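Local coordinates for protein putative aldehyde dehydrogenase AldY (Bacillus subtilis, PDB 4DNG) that probably oxidises aldehydes to carboxylates with NAD+ as the electron acceptor, and may help protect cells against stress from ethanol and related compounds, at residues S9-K14 / E47-I52; P166-A169 / S173-H176. All coordinates share one frame; numbering follows the deposited sequence.

Contact 1 (S9-K14 / E47-I52); sequences SFINGK and EDAFDI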
loop_
_atom_site.group_PDB
_atom_site.type_symbol
_atom_site.label_atom_id
_atom_site.label_comp_id
_atom_site.label_asym_id
_atom_site.label_seq_id
_atom_site.Cartn_x
_atom_site.Cartn_y
_atom_site.Cartn_z
ATOM N N SER A 9 12.267 -26.356 11.398
ATOM C CA SER A 9 11.157 -25.477 11.152
ATOM C C SER A 9 10.203 -25.718 12.260
ATOM O O SER A 9 10.223 -26.789 12.871
ATOM C CB SER A 9 10.471 -25.825 9.849
ATOM O OG SER A 9 11.334 -25.579 8.766
ATOM N N PHE A 10 9.367 -24.725 12.536
ATOM C CA PHE A 10 8.280 -24.910 13.469
ATOM C C PHE A 10 7.040 -24.693 12.629
ATOM O O PHE A 10 6.714 -23.558 12.288
ATOM C CB PHE A 10 8.368 -23.929 14.639
ATOM C CG PHE A 10 7.349 -24.155 15.722
ATOM C CD1 PHE A 10 7.569 -25.074 16.734
ATOM C CD2 PHE A 10 6.180 -23.409 15.762
ATOM C CE1 PHE A 10 6.623 -25.277 17.748
ATOM C CE2 PHE A 10 5.233 -23.603 16.780
ATOM C CZ PHE A 10 5.458 -24.533 17.778
ATOM N N ILE A 11 6.391 -25.809 12.281
ATOM C CA ILE A 11 5.163 -25.832 11.503
ATOM C C ILE A 11 4.043 -26.486 12.318
ATOM O O ILE A 11 4.255 -27.502 12.981
ATOM C CB ILE A 11 5.377 -26.519 10.119
ATOM C CG1 ILE A 11 6.528 -25.827 9.349
ATOM C CG2 ILE A 11 4.108 -26.450 9.281
ATOM C CD1 ILE A 11 7.158 -26.625 8.213
ATOM N N ASN A 12 2.868 -25.857 12.297
ATOM C CA ASN A 12 1.650 -26.367 12.942
ATOM C C ASN A 12 1.881 -26.895 14.342
ATOM O O ASN A 12 1.328 -27.919 14.733
ATOM C CB ASN A 12 0.975 -27.440 12.066
ATOM C CG ASN A 12 -0.502 -27.664 12.417
ATOM O OD1 ASN A 12 -1.194 -26.782 12.945
ATOM N ND2 ASN A 12 -0.986 -28.861 12.120
ATOM N N GLY A 13 2.722 -26.202 15.094
ATOM C CA GLY A 13 2.933 -26.538 16.488
ATOM C C GLY A 13 3.976 -27.606 16.674
ATOM O O GLY A 13 4.132 -28.112 17.785
ATOM N N LYS A 14 4.692 -27.958 15.600
ATOM C CA LYS A 14 5.705 -29.030 15.666
ATOM C C LYS A 14 7.055 -28.658 15.076
ATOM O O LYS A 14 7.145 -27.949 14.059
ATOM C CB LYS A 14 5.236 -30.297 14.937
ATOM C CG LYS A 14 3.816 -30.768 15.212
ATOM C CD LYS A 14 3.748 -31.575 16.486
ATOM C CE LYS A 14 2.577 -32.546 16.420
ATOM N NZ LYS A 14 2.675 -33.564 17.497
ATOM N N GLU A 47 4.025 -24.516 1.094
ATOM C CA GLU A 47 2.600 -24.521 0.742
ATOM C C GLU A 47 1.731 -25.166 1.827
ATOM O O GLU A 47 0.696 -24.611 2.161
ATOM C CB GLU A 47 2.348 -25.143 -0.624
ATOM C CG GLU A 47 2.983 -24.380 -1.775
ATOM C CD GLU A 47 3.434 -25.290 -2.912
ATOM O OE1 GLU A 47 3.547 -26.513 -2.694
ATOM O OE2 GLU A 47 3.694 -24.794 -4.025
ATOM N N ASP A 48 2.138 -26.306 2.395
ATOM C CA ASP A 48 1.414 -26.833 3.567
ATOM C C ASP A 48 1.281 -25.748 4.655
ATOM O O ASP A 48 0.186 -25.499 5.175
ATOM C CB ASP A 48 2.097 -28.060 4.167
ATOM C CG ASP A 48 2.066 -29.273 3.254
ATOM O OD1 ASP A 48 1.337 -29.271 2.236
ATOM O OD2 ASP A 48 2.789 -30.240 3.575
ATOM N N ALA A 49 2.402 -25.094 4.963
ATOM C CA ALA A 49 2.482 -24.095 6.021
ATOM C C ALA A 49 1.541 -22.916 5.799
ATOM O O ALA A 49 0.828 -22.507 6.717
ATOM C CB ALA A 49 3.915 -23.624 6.177
ATOM N N PHE A 50 1.532 -22.366 4.587
ATOM C CA PHE A 50 0.522 -21.373 4.235
ATOM C C PHE A 50 -0.922 -21.904 4.406
ATOM O O PHE A 50 -1.760 -21.219 4.991
ATOM C CB PHE A 50 0.765 -20.823 2.825
ATOM C CG PHE A 50 1.785 -19.706 2.782
ATOM C CD1 PHE A 50 1.598 -18.550 3.537
ATOM C CD2 PHE A 50 2.934 -19.812 1.993
ATOM C CE1 PHE A 50 2.521 -17.511 3.507
ATOM C CE2 PHE A 50 3.867 -18.781 1.973
ATOM C CZ PHE A 50 3.659 -17.619 2.728
ATOM N N ASP A 51 -1.181 -23.117 3.904
ATOM C CA ASP A 51 -2.474 -23.796 4.034
ATOM C C ASP A 51 -2.849 -23.914 5.530
ATOM O O ASP A 51 -3.960 -23.530 5.943
ATOM C CB ASP A 51 -2.379 -25.152 3.300
ATOM C CG ASP A 51 -3.523 -26.110 3.609
ATOM O OD1 ASP A 51 -4.619 -25.669 4.022
ATOM O OD2 ASP A 51 -3.312 -27.331 3.412
ATOM N N ILE A 52 -1.907 -24.416 6.335
ATOM C CA ILE A 52 -2.077 -24.534 7.774
ATOM C C ILE A 52 -2.282 -23.187 8.491
ATOM O O ILE A 52 -3.088 -23.087 9.425
ATOM C CB ILE A 52 -0.878 -25.269 8.388
ATOM C CG1 ILE A 52 -0.973 -26.768 8.101
ATOM C CG2 ILE A 52 -0.817 -25.026 9.885
ATOM C CD1 ILE A 52 0.343 -27.507 8.282
#

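Contact 2 (P166-A169 / S173-H176); sequences PAIA and SVVH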
loop_
_atom_site.group_PDB
_atom_site.type_symbol
_atom_site.label_atom_id
_atom_site.label_comp_id
_atom_site.label_asym_id
_atom_site.label_seq_id
_atom_site.Cartn_x
_atom_site.Cartn_y
_atom_site.Cartn_z
ATOM N N PRO A 166 2.993 -7.738 16.123
ATOM C CA PRO A 166 1.725 -7.114 15.704
ATOM C C PRO A 166 0.785 -8.072 14.958
ATOM O O PRO A 166 -0.421 -8.084 15.210
ATOM C CB PRO A 166 2.169 -5.986 14.770
ATOM C CG PRO A 166 3.648 -6.149 14.583
ATOM C CD PRO A 166 4.156 -6.912 15.764
ATOM N N ALA A 167 1.335 -8.882 14.061
ATOM C CA ALA A 167 0.538 -9.863 13.340
ATOM C C ALA A 167 -0.300 -10.703 14.298
ATOM O O ALA A 167 -1.531 -10.761 14.193
ATOM C CB ALA A 167 1.435 -10.764 12.519
ATOM N N ILE A 168 0.385 -11.358 15.228
ATOM C CA ILE A 168 -0.282 -12.212 16.192
ATOM C C ILE A 168 -1.210 -11.420 17.138
ATOM O O ILE A 168 -2.305 -11.875 17.460
ATOM C CB ILE A 168 0.746 -13.070 16.958
ATOM C CG1 ILE A 168 1.279 -14.157 16.017
ATOM C CG2 ILE A 168 0.135 -13.646 18.236
ATOM C CD1 ILE A 168 2.596 -14.756 16.458
ATOM N N ALA A 169 -0.785 -10.231 17.547
ATOM C CA ALA A 169 -1.599 -9.373 18.401
ATOM C C ALA A 169 -2.961 -9.084 17.794
ATOM O O ALA A 169 -3.960 -8.982 18.510
ATOM C CB ALA A 169 -0.876 -8.067 18.661
ATOM N N SER A 173 -2.265 -14.866 11.399
ATOM C CA SER A 173 -1.301 -15.946 11.481
ATOM C C SER A 173 -0.119 -15.550 10.612
ATOM O O SER A 173 -0.178 -14.534 9.908
ATOM C CB SER A 173 -1.908 -17.232 10.959
ATOM O OG SER A 173 -2.035 -17.156 9.544
ATOM N N VAL A 174 0.943 -16.351 10.629
ATOM C CA VAL A 174 2.234 -15.898 10.100
ATOM C C VAL A 174 3.020 -17.086 9.586
ATOM O O VAL A 174 3.197 -18.091 10.290
ATOM C CB VAL A 174 3.077 -15.184 11.199
ATOM C CG1 VAL A 174 4.415 -14.640 10.665
ATOM C CG2 VAL A 174 2.275 -14.063 11.838
ATOM N N VAL A 175 3.491 -16.965 8.354
ATOM C CA VAL A 175 4.527 -17.837 7.871
ATOM C C VAL A 175 5.793 -17.015 7.721
ATOM O O VAL A 175 5.827 -16.022 6.966
ATOM C CB VAL A 175 4.127 -18.460 6.552
ATOM C CG1 VAL A 175 5.301 -19.248 5.951
ATOM C CG2 VAL A 175 2.896 -19.316 6.771
ATOM N N HIS A 176 6.827 -17.435 8.450
ATOM C CA HIS A 176 8.034 -16.627 8.633
ATOM C C HIS A 176 9.279 -17.336 8.171
ATOM O O HIS A 176 9.491 -18.516 8.517
ATOM C CB HIS A 176 8.179 -16.277 10.097
ATOM C CG HIS A 176 9.352 -15.388 10.380
ATOM N ND1 HIS A 176 9.498 -14.183 9.798
ATOM C CD2 HIS A 176 10.455 -15.561 11.208
ATOM C CE1 HIS A 176 10.641 -13.627 10.207
ATOM N NE2 HIS A 176 11.219 -14.469 11.081
#

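Contact 1 (S9-K14 / E47-I52)
The carboxamide of N12 meets the side chain of I52, its OD1 3.5 Å from I52 CG2, and the two side chains cross at about a right angle. With CG anti to the backbone N (chi1 -160°), the amide lies over that methyl while N12 CB rests 3.8 Å from I52 CD1. The ring of F10, the other flat group, carries the backbone N of K14 over one face, offset toward the rim, and meets W15 edge-to-face. Next to N12, I11 turns its CG2 methyl onto the helix, 4.0 Å from I52 CD1 and 4.2 Å from A49 CB. The two branches of I52 let CG2 meet the amide while CD1 reaches I11, and the small A49 lets the strand come near. An alanine in place of I52 would probably leave a gap beneath I11 CG2 and free the N12 amide to turn. N12 and G13 occupy the central positions of a type I' turn from I11 to K14, whose left-handed backbone angles suit asparagine and glycine. The hairpin packs against helix 43-60 beside M207, with F10 bonded through its backbone to V206 and its ring against helix 183-196, while F50 reaches strand 135-150.

Contact 2 (P166-A169 / S173-H176)
A167 and V174 make the closest approach here, A167 CB standing 3.5 Å from V174 CG2, methyl against methyl. Apolar packing is what joins the two segments directly. A167 points its single methyl at the strand, and alanine suits the place because so short a side chain allows this close approach. In V174, CG1 is anti to the backbone N (chi1 -178°), which places CG2 beside that N, and it is this second branch that touches the helix. I168 leaves the helix across the line to the strand rather than straight at it, yet its CG1 still comes within 4.3 Å of the same V174 CG2. One valine methyl is therefore shared by two consecutive helix residues, and the branched valine also fits the extended backbone of a buried strand.

Hydrogen bonding involves partners around the pair. At the helix end, A167 O receives ND2 of N172 and I168 O receives NE1 of W60, so carbonyls of the last turn find side-chain donors. Along the strand, S173 and V175 bond through the backbone to strand 135-150 and V174 to N205, while H176 is held through ND1 by S149 OG and through NE2 by S160 OG and G186 O.

These elements belong to a beta-alpha-beta crossover, in which strand 135-150 leads through helix 156-169 into the parallel strand 173-177. The methyls probably settle how closely the helix lies on the sheet, whereas the backbone bonds to strand 135-150 and N205 set the strand's register and side-chain donors serve the helix end. Being buried and uncharged, the direct contact probably depends on shape and the exclusion of water rather than on directed bonds.

Overall arrangement
Contact 1 is complete along the chain before contact 2 begins, and their centres lie 13 Å apart. The N-terminal hairpin sits at the edge of the mixed sheet, beside strand 204-206, with helix 43-60 on one face of that sheet and helix 156-169 on the other. Helix 43-60 joins the contacts, since F50 CD1 comes within 3.6 Å of V175 CG2, on the strand face turned from contact 2's helix. N205 ties both as well, accepting N12 N at its side chain and bonding to V174 through its backbone. The same sheet includes strand 226-231, at whose end the NAD+ site is placed by similarity, consistent with the Rossmann-like cofactor-binding domain of this family; both contacts lie away from the annotated sites.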